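Local atomic coordinates of activator of Hsp90 ATPase homologue 1/2-like C-terminal domain-containing protein (Nitrosomonas europaea, PDB entry 1XFS), a protein that is of unknown function but has the Bet v 1-like fold of the AHA1 family, named for activators of the Hsp90 ATPase. Residues L35-C49 / G57-N69. Sequence-based numbering, arbitrary orientation.
Sequences LKKWFVPKPWSISDC and GEFYTVMQDPEGN
Ser-45 and Gln-64 form an antiparallel hydrogen-bonded pair, with Gln-64 N 2.9 Å from Ser-45 O, and Ser-47 N reaches Val-62 O at 2.8 Å where the edge strand turns a corner. The strands 45-51 and 58-64 make a beta hairpin at one margin of the seven-stranded sheet.

Beyond the pair, the indole of Trp-44 lies over the start of the Asp-65 to Gly-68 type I turn. Asp-65 CB makes a CH-pi contact with one face, 3.5 Å from the centroid of the six-membered ring. Pro-66 CD covers the five-membered ring on that same face. The CE methyl of Met-63, a selenomethionine, touches Trp-44 CE3 at 3.6 Å. A bend at chi3 (66°) turns this methyl back, and it also packs tightly on Val-40 CG1 (3.5 Å). Replacing Trp-44 by an alanine would probably leave Asp-65 CB and Pro-66 CD without their aromatic cover and the Met-63 methyl freer to turn.

Towards the other end, Phe-39 CZ meets Phe-59 CZ at 3.7 Å, ring planes oblique at 58°. Leu-35 CD1 also touches Phe-59. On the face that carries Gln-64, Lys-70 NZ hydrogen-bonds Gln-64 OE1 and also Ser-47 OG. The hairpin thus carries a largely apolar patch under residues 35-44, while on the face of Gln-64 and Val-62 a lysine joins two polar side chains.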
ATOM      1  N   LEU A  35      -2.215 -21.523  -6.126  1.00 13.11           N
ATOM      2  CA  LEU A  35      -1.237 -20.558  -6.604  1.00 12.58           C
ATOM      3  C   LEU A  35       0.093 -21.196  -6.974  1.00 16.07           C
ATOM      4  O   LEU A  35       0.675 -20.878  -8.006  1.00 14.81           O
ATOM      5  CB  LEU A  35      -0.992 -19.493  -5.537  1.00 12.75           C
ATOM      6  CG  LEU A  35      -2.026 -18.368  -5.454  1.00 12.85           C
ATOM      7  CD1 LEU A  35      -1.847 -17.592  -4.151  1.00 12.31           C
ATOM      8  CD2 LEU A  35      -1.865 -17.448  -6.654  1.00 13.04           C
ATOM      9  N   LYS A  36       0.574 -22.103  -6.135  1.00 17.04           N
ATOM     10  CA  LYS A  36       1.860 -22.728  -6.402  1.00 21.16           C
ATOM     11  C   LYS A  36       1.881 -23.581  -7.665  1.00 22.46           C
ATOM     12  O   LYS A  36       2.938 -24.063  -8.071  1.00 23.44           O
ATOM     13  CB  LYS A  36       2.297 -23.573  -5.207  1.00 23.14           C
ATOM     14  CG  LYS A  36       1.475 -24.817  -4.983  1.00 25.60           C
ATOM     15  CD  LYS A  36       2.027 -25.598  -3.809  1.00 28.28           C
ATOM     16  CE  LYS A  36       1.422 -26.986  -3.735  1.00 30.13           C
ATOM     17  NZ  LYS A  36      -0.055 -26.954  -3.609  1.00 32.08           N
ATOM     18  N   LYS A  37       0.725 -23.752  -8.297  1.00 22.67           N
ATOM     19  CA  LYS A  37       0.652 -24.557  -9.509  1.00 23.93           C
ATOM     20  C   LYS A  37       0.452 -23.783 -10.807  1.00 23.63           C
ATOM     21  O   LYS A  37       0.283 -24.398 -11.861  1.00 26.99           O
ATOM     22  CB  LYS A  37      -0.454 -25.601  -9.378  1.00 25.33           C
ATOM     23  CG  LYS A  37      -0.171 -26.650  -8.326  1.00 28.46           C
ATOM     24  CD  LYS A  37      -1.247 -27.705  -8.317  1.00 32.36           C
ATOM     25  CE  LYS A  37      -0.889 -28.829  -7.373  1.00 33.28           C
ATOM     26  NZ  LYS A  37      -1.924 -29.893  -7.410  1.00 36.54           N
ATOM     27  N   TRP A  38       0.475 -22.455 -10.752  1.00 19.86           N
ATOM     28  CA  TRP A  38       0.275 -21.661 -11.966  1.00 18.38           C
ATOM     29  C   TRP A  38       0.867 -20.256 -11.947  1.00 16.87           C
ATOM     30  O   TRP A  38       1.122 -19.674 -12.999  1.00 14.17           O
ATOM     31  CB  TRP A  38      -1.223 -21.524 -12.264  1.00 17.25           C
ATOM     32  CG  TRP A  38      -1.936 -20.588 -11.311  1.00 15.08           C
ATOM     33  CD1 TRP A  38      -2.559 -20.918 -10.141  1.00 15.10           C
ATOM     34  CD2 TRP A  38      -2.062 -19.162 -11.444  1.00 14.58           C
ATOM     35  NE1 TRP A  38      -3.064 -19.789  -9.538  1.00 14.00           N
ATOM     36  CE2 TRP A  38      -2.774 -18.698 -10.316  1.00 13.31           C
ATOM     37  CE3 TRP A  38      -1.639 -18.233 -12.405  1.00 12.91           C
ATOM     38  CZ2 TRP A  38      -3.078 -17.343 -10.122  1.00 14.38           C
ATOM     39  CZ3 TRP A  38      -1.938 -16.885 -12.215  1.00 14.93           C
ATOM     40  CH2 TRP A  38      -2.654 -16.454 -11.079  1.00 12.79           C
ATOM     41  N   PHE A  39       1.072 -19.717 -10.746  1.00 16.54           N
ATOM     42  CA  PHE A  39       1.574 -18.356 -10.555  1.00 17.10           C
ATOM     43  C   PHE A  39       2.843 -17.995 -11.322  1.00 15.90           C
ATOM     44  O   PHE A  39       3.042 -16.835 -11.681  1.00 15.35           O
ATOM     45  CB  PHE A  39       1.769 -18.098  -9.058  1.00 16.58           C
ATOM     46  CG  PHE A  39       1.849 -16.647  -8.692  1.00 18.09           C
ATOM     47  CD1 PHE A  39       0.764 -15.797  -8.903  1.00 19.29           C
ATOM     48  CD2 PHE A  39       3.002 -16.134  -8.107  1.00 19.11           C
ATOM     49  CE1 PHE A  39       0.828 -14.452  -8.532  1.00 19.40           C
ATOM     50  CE2 PHE A  39       3.075 -14.789  -7.733  1.00 20.59           C
ATOM     51  CZ  PHE A  39       1.986 -13.947  -7.945  1.00 19.47           C
ATOM     52  N   VAL A  40       3.703 -18.979 -11.561  1.00 16.75           N
ATOM     53  CA  VAL A  40       4.927 -18.733 -12.311  1.00 18.20           C
ATOM     54  C   VAL A  40       4.916 -19.607 -13.560  1.00 17.33           C
ATOM     55  O   VAL A  40       4.431 -20.738 -13.538  1.00 18.92           O
ATOM     56  CB  VAL A  40       6.199 -19.043 -11.475  1.00 18.12           C
ATOM     57  CG1 VAL A  40       6.282 -18.079 -10.296  1.00 20.30           C
ATOM     58  CG2 VAL A  40       6.177 -20.483 -10.986  1.00 19.28           C
ATOM     59  N   PRO A  41       5.428 -19.076 -14.675  1.00 19.93           N
ATOM     60  CA  PRO A  41       5.478 -19.811 -15.940  1.00 21.28           C
ATOM     61  C   PRO A  41       6.561 -20.880 -15.933  1.00 22.81           C
ATOM     62  O   PRO A  41       7.717 -20.593 -15.633  1.00 22.06           O
ATOM     63  CB  PRO A  41       5.750 -18.711 -16.958  1.00 21.54           C
ATOM     64  CG  PRO A  41       6.615 -17.762 -16.183  1.00 22.79           C
ATOM     65  CD  PRO A  41       5.911 -17.695 -14.849  1.00 20.04           C
ATOM     66  N   LYS A  42       6.174 -22.112 -16.250  1.00 23.55           N
ATOM     67  CA  LYS A  42       7.116 -23.224 -16.301  1.00 27.44           C
ATOM     68  C   LYS A  42       8.209 -22.859 -17.300  1.00 27.48           C
ATOM     69  O   LYS A  42       7.988 -22.038 -18.190  1.00 28.24           O
ATOM     70  CB  LYS A  42       6.405 -24.502 -16.739  1.00 28.01           C
ATOM     71  CG  LYS A  42       5.234 -24.891 -15.854  1.00 32.71           C
ATOM     72  CD  LYS A  42       4.591 -26.191 -16.308  1.00 34.88           C
ATOM     73  CE  LYS A  42       3.460 -26.588 -15.372  1.00 37.51           C
ATOM     74  NZ  LYS A  42       2.822 -27.874 -15.762  1.00 38.00           N
ATOM     75  N   PRO A  43       9.393 -23.488 -17.193  1.00 28.75           N
ATOM     76  CA  PRO A  43       9.784 -24.491 -16.197  1.00 28.35           C
ATOM     77  C   PRO A  43       9.939 -23.976 -14.768  1.00 28.27           C
ATOM     78  O   PRO A  43      10.238 -24.751 -13.856  1.00 27.94           O
ATOM     79  CB  PRO A  43      11.091 -25.037 -16.766  1.00 28.42           C
ATOM     80  CG  PRO A  43      11.687 -23.831 -17.405  1.00 29.74           C
ATOM     81  CD  PRO A  43      10.502 -23.229 -18.128  1.00 30.30           C
ATOM     82  N   TRP A  44       9.747 -22.674 -14.571  1.00 27.01           N
ATOM     83  CA  TRP A  44       9.852 -22.098 -13.232  1.00 25.73           C
ATOM     84  C   TRP A  44       8.826 -22.764 -12.332  1.00 24.49           C
ATOM     85  O   TRP A  44       7.841 -23.322 -12.813  1.00 24.72           O
ATOM     86  CB  TRP A  44       9.578 -20.593 -13.262  1.00 27.11           C
ATOM     87  CG  TRP A  44      10.681 -19.777 -13.832  1.00 28.10           C
ATOM     88  CD1 TRP A  44      11.187 -19.846 -15.096  1.00 28.95           C
ATOM     89  CD2 TRP A  44      11.406 -18.739 -13.164  1.00 28.41           C
ATOM     90  NE1 TRP A  44      12.180 -18.912 -15.259  1.00 28.67           N
ATOM     91  CE2 TRP A  44      12.335 -18.218 -14.088  1.00 28.75           C
ATOM     92  CE3 TRP A  44      11.358 -18.197 -11.871  1.00 28.46           C
ATOM     93  CZ2 TRP A  44      13.213 -17.178 -13.763  1.00 28.99           C
ATOM     94  CZ3 TRP A  44      12.231 -17.164 -11.547  1.00 28.93           C
ATOM     95  CH2 TRP A  44      13.146 -16.664 -12.492  1.00 29.26           C
ATOM     96  N   SER A  45       9.053 -22.698 -11.025  1.00 21.55           N
ATOM     97  CA  SER A  45       8.135 -23.302 -10.077  1.00 21.08           C
ATOM     98  C   SER A  45       8.109 -22.527  -8.767  1.00 20.98           C
ATOM     99  O   SER A  45       8.893 -21.596  -8.570  1.00 19.99           O
ATOM    100  CB  SER A  45       8.541 -24.752  -9.806  1.00 21.18           C
ATOM    101  OG  SER A  45       9.861 -24.817  -9.285  1.00 22.99           O
ATOM    102  N   ILE A  46       7.198 -22.911  -7.879  1.00 21.45           N
ATOM    103  CA  ILE A  46       7.075 -22.264  -6.576  1.00 21.78           C
ATOM    104  C   ILE A  46       7.452 -23.243  -5.474  1.00 21.61           C
ATOM    105  O   ILE A  46       6.847 -24.307  -5.343  1.00 23.27           O
ATOM    106  CB  ILE A  46       5.642 -21.768  -6.333  1.00 21.97           C
ATOM    107  CG1 ILE A  46       5.277 -20.716  -7.384  1.00 22.84           C
ATOM    108  CG2 ILE A  46       5.524 -21.189  -4.926  1.00 22.12           C
ATOM    109  CD1 ILE A  46       3.894 -20.139  -7.225  1.00 26.56           C
ATOM    110  N   SER A  47       8.452 -22.866  -4.681  1.00 22.14           N
ATOM    111  CA  SER A  47       8.951 -23.700  -3.591  1.00 21.70           C
ATOM    112  C   SER A  47       8.191 -23.473  -2.291  1.00 20.84           C
ATOM    113  O   SER A  47       8.244 -24.300  -1.378  1.00 22.03           O
ATOM    114  CB  SER A  47      10.434 -23.413  -3.359  1.00 22.90           C
ATOM    115  OG  SER A  47      11.159 -23.495  -4.577  1.00 27.73           O
ATOM    116  N   ASP A  48       7.494 -22.346  -2.205  1.00 18.07           N
ATOM    117  CA  ASP A  48       6.725 -22.023  -1.014  1.00 16.65           C
ATOM    118  C   ASP A  48       5.790 -20.863  -1.332  1.00 14.41           C
ATOM    119  O   ASP A  48       6.086 -20.019  -2.176  1.00 13.89           O
ATOM    120  CB  ASP A  48       7.662 -21.633   0.132  1.00 18.08           C
ATOM    121  CG  ASP A  48       6.997 -21.747   1.498  1.00 19.87           C
ATOM    122  OD1 ASP A  48       7.641 -21.388   2.503  1.00 23.84           O
ATOM    123  OD2 ASP A  48       5.840 -22.207   1.567  1.00 21.44           O
ATOM    124  N   CYS A  49       4.656 -20.832  -0.650  1.00 15.29           N
ATOM    125  CA  CYS A  49       3.676 -19.776  -0.843  1.00 14.02           C
ATOM    126  C   CYS A  49       2.831 -19.630   0.412  1.00 15.27           C
ATOM    127  O   CYS A  49       2.202 -20.590   0.864  1.00 15.54           O
ATOM    128  CB  CYS A  49       2.783 -20.085  -2.049  1.00 14.83           C
ATOM    129  SG  CYS A  49       1.495 -18.834  -2.336  1.00 16.69           S
ATOM    130  N   GLY A  57      -2.171  -7.867   4.785  1.00  7.95           N
ATOM    131  CA  GLY A  57      -1.710  -9.241   4.929  1.00  8.09           C
ATOM    132  C   GLY A  57      -0.558  -9.582   4.001  1.00  8.86           C
ATOM    133  O   GLY A  57      -0.474  -9.085   2.879  1.00  7.47           O
ATOM    134  N   GLU A  58       0.334 -10.448   4.467  1.00  9.44           N
ATOM    135  CA  GLU A  58       1.493 -10.823   3.680  1.00 11.84           C
ATOM    136  C   GLU A  58       1.194 -11.793   2.540  1.00 10.94           C
ATOM    137  O   GLU A  58       0.368 -12.692   2.664  1.00 10.48           O
ATOM    138  CB  GLU A  58       2.570 -11.417   4.602  1.00 15.26           C
ATOM    139  CG  GLU A  58       3.824 -11.910   3.889  1.00 22.62           C
ATOM    140  CD  GLU A  58       4.905 -12.321   4.871  1.00 25.76           C
ATOM    141  OE1 GLU A  58       4.602 -13.107   5.796  1.00 29.45           O
ATOM    142  OE2 GLU A  58       6.058 -11.872   4.711  1.00 27.22           O
ATOM    143  N   PHE A  59       1.861 -11.564   1.412  1.00 11.39           N
ATOM    144  CA  PHE A  59       1.763 -12.419   0.235  1.00 11.86           C
ATOM    145  C   PHE A  59       3.228 -12.820   0.025  1.00 13.41           C
ATOM    146  O   PHE A  59       4.020 -12.045  -0.518  1.00 13.43           O
ATOM    147  CB  PHE A  59       1.232 -11.630  -0.969  1.00 14.03           C
ATOM    148  CG  PHE A  59       0.988 -12.472  -2.191  1.00 15.31           C
ATOM    149  CD1 PHE A  59       0.732 -11.877  -3.425  1.00 15.50           C
ATOM    150  CD2 PHE A  59       1.031 -13.863  -2.115  1.00 16.14           C
ATOM    151  CE1 PHE A  59       0.526 -12.655  -4.574  1.00 19.69           C
ATOM    152  CE2 PHE A  59       0.826 -14.653  -3.254  1.00 17.25           C
ATOM    153  CZ  PHE A  59       0.572 -14.046  -4.489  1.00 17.18           C
ATOM    154  N   TYR A  60       3.585 -14.017   0.496  1.00 13.62           N
ATOM    155  CA  TYR A  60       4.956 -14.531   0.415  1.00 14.77           C
ATOM    156  C   TYR A  60       5.070 -15.708  -0.544  1.00 14.17           C
ATOM    157  O   TYR A  60       4.259 -16.634  -0.514  1.00 14.98           O
ATOM    158  CB  TYR A  60       5.424 -14.980   1.809  1.00 14.57           C
ATOM    159  CG  TYR A  60       6.748 -15.736   1.857  1.00 16.18           C
ATOM    160  CD1 TYR A  60       7.968 -15.065   1.802  1.00 19.19           C
ATOM    161  CD2 TYR A  60       6.771 -17.127   1.980  1.00 17.96           C
ATOM    162  CE1 TYR A  60       9.187 -15.768   1.874  1.00 18.22           C
ATOM    163  CE2 TYR A  60       7.980 -17.833   2.046  1.00 19.25           C
ATOM    164  CZ  TYR A  60       9.182 -17.147   1.995  1.00 20.12           C
ATOM    165  OH  TYR A  60      10.366 -17.855   2.063  1.00 22.60           O
ATOM    166  N   THR A  61       6.081 -15.670  -1.400  1.00 15.86           N
ATOM    167  CA  THR A  61       6.289 -16.756  -2.341  1.00 17.11           C
ATOM    168  C   THR A  61       7.778 -16.962  -2.572  1.00 17.00           C
ATOM    169  O   THR A  61       8.565 -16.029  -2.457  1.00 16.78           O
ATOM    170  CB  THR A  61       5.611 -16.463  -3.699  1.00 19.69           C
ATOM    171  OG1 THR A  61       6.161 -15.265  -4.258  1.00 25.34           O
ATOM    172  CG2 THR A  61       4.110 -16.286  -3.522  1.00 22.11           C
ATOM    173  N   VAL A  62       8.166 -18.200  -2.857  1.00 15.87           N
ATOM    174  CA  VAL A  62       9.559 -18.500  -3.146  1.00 14.63           C
ATOM    175  C   VAL A  62       9.575 -19.084  -4.544  1.00 16.15           C
ATOM    176  O   VAL A  62       9.037 -20.163  -4.781  1.00 16.13           O
ATOM    177  CB  VAL A  62      10.159 -19.527  -2.172  1.00 13.62           C
ATOM    178  CG1 VAL A  62      11.597 -19.834  -2.580  1.00 16.01           C
ATOM    179  CG2 VAL A  62      10.122 -18.981  -0.753  1.00 16.40           C
HETATM  180  N   MSE A  63      10.169 -18.339  -5.470  1.00 16.10           N
HETATM  181  CA  MSE A  63      10.256 -18.762  -6.858  1.00 19.91           C
HETATM  182  C   MSE A  63      11.590 -19.441  -7.143  1.00 19.35           C
HETATM  183  O   MSE A  63      12.635 -19.014  -6.653  1.00 19.66           O
HETATM  184  CB  MSE A  63      10.098 -17.551  -7.776  1.00 24.00           C
HETATM  185  CG  MSE A  63       8.738 -16.885  -7.696  1.00 33.71           C
HETATM  186 SE   MSE A  63       8.718 -15.205  -8.638  1.00 44.86          SE
HETATM  187  CE  MSE A  63       8.957 -15.864 -10.434  1.00 42.09           C
ATOM    188  N   GLN A  64      11.548 -20.504  -7.937  1.00 18.45           N
ATOM    189  CA  GLN A  64      12.757 -21.228  -8.304  1.00 17.69           C
ATOM    190  C   GLN A  64      12.870 -21.231  -9.824  1.00 17.07           C
ATOM    191  O   GLN A  64      11.928 -21.617 -10.526  1.00 17.83           O
ATOM    192  CB  GLN A  64      12.703 -22.665  -7.783  1.00 20.34           C
ATOM    193  CG  GLN A  64      13.984 -23.455  -8.009  1.00 20.86           C
ATOM    194  CD  GLN A  64      13.913 -24.872  -7.460  1.00 23.68           C
ATOM    195  OE1 GLN A  64      13.784 -25.081  -6.253  1.00 25.68           O
ATOM    196  NE2 GLN A  64      13.985 -25.856  -8.353  1.00 24.32           N
ATOM    197  N   ASP A  65      14.013 -20.782 -10.331  1.00 17.15           N
ATOM    198  CA  ASP A  65      14.221 -20.742 -11.775  1.00 18.11           C
ATOM    199  C   ASP A  65      14.743 -22.092 -12.261  1.00 19.22           C
ATOM    200  O   ASP A  65      15.041 -22.971 -11.453  1.00 17.21           O
ATOM    201  CB  ASP A  65      15.191 -19.613 -12.167  1.00 20.08           C
ATOM    202  CG  ASP A  65      16.568 -19.752 -11.538  1.00 19.68           C
ATOM    203  OD1 ASP A  65      16.974 -20.878 -11.216  1.00 18.00           O
ATOM    204  OD2 ASP A  65      17.253 -18.719 -11.388  1.00 23.73           O
ATOM    205  N   PRO A  66      14.841 -22.289 -13.587  1.00 20.00           N
ATOM    206  CA  PRO A  66      15.335 -23.573 -14.091  1.00 21.12           C
ATOM    207  C   PRO A  66      16.763 -23.882 -13.664  1.00 20.34           C
ATOM    208  O   PRO A  66      17.189 -25.037 -13.687  1.00 20.05           O
ATOM    209  CB  PRO A  66      15.178 -23.433 -15.607  1.00 22.90           C
ATOM    210  CG  PRO A  66      15.329 -21.963 -15.828  1.00 24.70           C
ATOM    211  CD  PRO A  66      14.525 -21.375 -14.696  1.00 23.57           C
ATOM    212  N   GLU A  67      17.496 -22.851 -13.265  1.00 19.23           N
ATOM    213  CA  GLU A  67      18.879 -23.025 -12.830  1.00 21.21           C
ATOM    214  C   GLU A  67      18.951 -23.540 -11.392  1.00 21.18           C
ATOM    215  O   GLU A  67      20.016 -23.942 -10.921  1.00 21.41           O
ATOM    216  CB  GLU A  67      19.634 -21.702 -12.957  1.00 24.38           C
ATOM    217  CG  GLU A  67      19.914 -21.307 -14.404  1.00 29.30           C
ATOM    218  CD  GLU A  67      20.264 -19.842 -14.555  1.00 32.28           C
ATOM    219  OE1 GLU A  67      19.367 -18.994 -14.361  1.00 36.77           O
ATOM    220  OE2 GLU A  67      21.433 -19.534 -14.868  1.00 35.42           O
ATOM    221  N   GLY A  68      17.815 -23.530 -10.703  1.00 19.16           N
ATOM    222  CA  GLY A  68      17.779 -24.017  -9.335  1.00 22.31           C
ATOM    223  C   GLY A  68      17.875 -22.932  -8.283  1.00 22.30           C
ATOM    224  O   GLY A  68      17.848 -23.221  -7.086  1.00 23.72           O
ATOM    225  N   ASN A  69      17.991 -21.683  -8.720  1.00 21.59           N
ATOM    226  CA  ASN A  69      18.091 -20.563  -7.792  1.00 21.20           C
ATOM    227  C   ASN A  69      16.724 -20.235  -7.205  1.00 19.66           C
ATOM    228  O   ASN A  69      15.717 -20.244  -7.912  1.00 17.21           O
ATOM    229  CB  ASN A  69      18.642 -19.326  -8.502  1.00 22.96           C
ATOM    230  CG  ASN A  69      20.001 -19.569  -9.123  1.00 25.77           C
ATOM    231  OD1 ASN A  69      20.934 -19.995  -8.445  1.00 26.75           O
ATOM    232  ND2 ASN A  69      20.119 -19.303 -10.419  1.00 27.08           N
TER